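PDB 3LXZ: glutathione S-transferase family protein from Pseudomonas putida, which probably catalyses the conjugation of reduced glutathione to a wide range of hydrophobic electrophiles, releasing a halide where the substrate carries one. Local coordinates for residues Val17-Leu22 / Met158-Val163. Numbering follows the deposited sequence.
Sequences VKLALL and MFCFSV
L19 meets F161 where helix 12-23 of the thioredoxin-like N-terminal domain faces helix 154-174 of the all-helical C-terminal domain. The tight part is small: methyl CD2 of L19 comes obliquely to the far end of the ring, 3.7 Å from CE2 of F161 and 4.1 Å from its CZ. L19 CB adds a looser touch, 4.1 Å from the same CE2 of F161. L19 reaches across because its CG stands anti to the backbone N (chi1 -173°), while F161 swings its ring over with CG anti to its own carbonyl carbon (chi1 -65°). The ring also has the sulfur of its neighbour against one face, C160 SG lying 3.6 Å above the plane and offset toward the rim. That sulfur gives the loose side of the contact, 4.4 Å from L19 CD2, a light touch. No solvent edge opens here, since all three residues are buried; N195 and H197 also touch L19, and N15 and M16 pack on F161. The backbones stay well apart, 10.0 Å between CA of L19 and CA of F161, so between these two segments the contact is made by side chains. The L19-F161 patch of the domain interface thus rests on apolar packing, flanked by one polar tie from N12 ND2 to F161 O, with the F161 side chain about 8 Å from those of S11 and T63, which bind glutathione.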
loop_
_atom_site.group_PDB
_atom_site.type_symbol
_atom_site.label_atom_id
_atom_site.label_comp_id
_atom_site.label_asym_id
_atom_site.label_seq_id
_atom_site.Cartn_x
_atom_site.Cartn_y
_atom_site.Cartn_z
ATOM N N VAL A 17 14.611 -0.293 4.442
ATOM C CA VAL A 17 15.486 -0.502 3.293
ATOM C C VAL A 17 16.935 -0.687 3.732
ATOM O O VAL A 17 17.618 -1.583 3.221
ATOM C CB VAL A 17 15.336 0.602 2.268
ATOM C CG1 VAL A 17 16.263 0.322 1.057
ATOM C CG2 VAL A 17 13.840 0.592 1.785
ATOM N N LYS A 18 17.386 0.155 4.656
ATOM C CA LYS A 18 18.758 0.085 5.162
ATOM C C LYS A 18 19.086 -1.302 5.718
ATOM O O LYS A 18 20.151 -1.882 5.370
ATOM C CB LYS A 18 18.976 1.188 6.187
ATOM C CG LYS A 18 20.359 1.257 6.837
ATOM C CD LYS A 18 20.509 2.639 7.509
ATOM C CE LYS A 18 21.826 2.800 8.278
ATOM N NZ LYS A 18 21.817 4.118 8.985
ATOM N N LEU A 19 18.174 -1.874 6.523
ATOM C CA LEU A 19 18.409 -3.229 7.023
ATOM C C LEU A 19 18.508 -4.254 5.898
ATOM O O LEU A 19 19.341 -5.159 5.967
ATOM C CB LEU A 19 17.357 -3.644 8.044
ATOM C CG LEU A 19 17.563 -4.969 8.789
ATOM C CD1 LEU A 19 18.968 -5.043 9.428
ATOM C CD2 LEU A 19 16.467 -5.082 9.845
ATOM N N ALA A 20 17.661 -4.116 4.858
ATOM C CA ALA A 20 17.652 -5.078 3.747
ATOM C C ALA A 20 19.020 -5.034 3.060
ATOM O O ALA A 20 19.604 -6.081 2.783
ATOM C CB ALA A 20 16.537 -4.731 2.727
ATOM N N LEU A 21 19.519 -3.818 2.813
ATOM C CA LEU A 21 20.807 -3.629 2.134
ATOM C C LEU A 21 21.933 -4.216 2.991
ATOM O O LEU A 21 22.831 -4.864 2.462
ATOM C CB LEU A 21 21.070 -2.147 1.831
ATOM C CG LEU A 21 20.138 -1.511 0.780
ATOM C CD1 LEU A 21 20.227 -0.004 0.783
ATOM C CD2 LEU A 21 20.451 -2.049 -0.591
ATOM N N LEU A 22 21.882 -3.977 4.300
ATOM C CA LEU A 22 22.927 -4.490 5.222
ATOM C C LEU A 22 22.866 -6.026 5.330
ATOM O O LEU A 22 23.909 -6.699 5.321
ATOM C CB LEU A 22 22.780 -3.820 6.593
ATOM C CG LEU A 22 23.292 -2.390 6.749
ATOM C CD1 LEU A 22 22.728 -1.766 8.000
ATOM C CD2 LEU A 22 24.841 -2.317 6.746
HETATM N N MSE A 158 9.216 -4.846 7.514
HETATM C CA MSE A 158 8.069 -3.974 7.793
HETATM C C MSE A 158 7.546 -4.221 9.214
HETATM O O MSE A 158 7.179 -3.276 9.920
HETATM C CB MSE A 158 6.974 -4.243 6.745
HETATM C CG MSE A 158 5.685 -3.477 6.899
HETATM SE SE MSE A 158 5.820 -1.576 6.528
HETATM C CE MSE A 158 6.510 -1.503 4.696
ATOM N N PHE A 159 7.504 -5.474 9.641
ATOM C CA PHE A 159 7.114 -5.792 11.029
ATOM C C PHE A 159 8.003 -5.099 12.071
ATOM O O PHE A 159 7.527 -4.446 12.965
ATOM C CB PHE A 159 7.175 -7.300 11.244
ATOM C CG PHE A 159 6.975 -7.731 12.693
ATOM C CD1 PHE A 159 5.697 -8.043 13.161
ATOM C CD2 PHE A 159 8.058 -7.831 13.566
ATOM C CE1 PHE A 159 5.486 -8.437 14.490
ATOM C CE2 PHE A 159 7.866 -8.256 14.898
ATOM C CZ PHE A 159 6.583 -8.525 15.361
ATOM N N CYS A 160 9.314 -5.244 11.955
ATOM C CA CYS A 160 10.121 -4.866 13.093
ATOM C C CYS A 160 10.255 -3.346 13.242
ATOM O O CYS A 160 10.488 -2.860 14.331
ATOM C CB CYS A 160 11.447 -5.613 13.102
ATOM S SG CYS A 160 12.596 -4.908 12.017
ATOM N N PHE A 161 10.049 -2.591 12.151
ATOM C CA PHE A 161 10.083 -1.139 12.221
ATOM C C PHE A 161 8.711 -0.468 12.158
ATOM O O PHE A 161 8.645 0.775 12.168
ATOM C CB PHE A 161 10.999 -0.563 11.114
ATOM C CG PHE A 161 12.445 -0.934 11.266
ATOM C CD1 PHE A 161 13.208 -0.425 12.324
ATOM C CD2 PHE A 161 13.080 -1.734 10.311
ATOM C CE1 PHE A 161 14.569 -0.752 12.422
ATOM C CE2 PHE A 161 14.440 -2.049 10.411
ATOM C CZ PHE A 161 15.171 -1.581 11.466
ATOM N N SER A 162 7.630 -1.251 12.132
ATOM C CA SER A 162 6.282 -0.686 12.324
ATOM C C SER A 162 5.709 -1.012 13.716
ATOM O O SER A 162 5.112 -0.152 14.398
ATOM C CB SER A 162 5.318 -1.272 11.276
ATOM O OG SER A 162 5.718 -0.907 9.971
ATOM N N VAL A 163 5.847 -2.258 14.115
ATOM C CA VAL A 163 5.162 -2.765 15.320
ATOM C C VAL A 163 5.729 -2.121 16.603
ATOM O O VAL A 163 4.967 -1.853 17.546
ATOM C CB VAL A 163 5.139 -4.315 15.376
ATOM C CG1 VAL A 163 4.607 -4.804 16.704
ATOM C CG2 VAL A 163 4.219 -4.886 14.243
#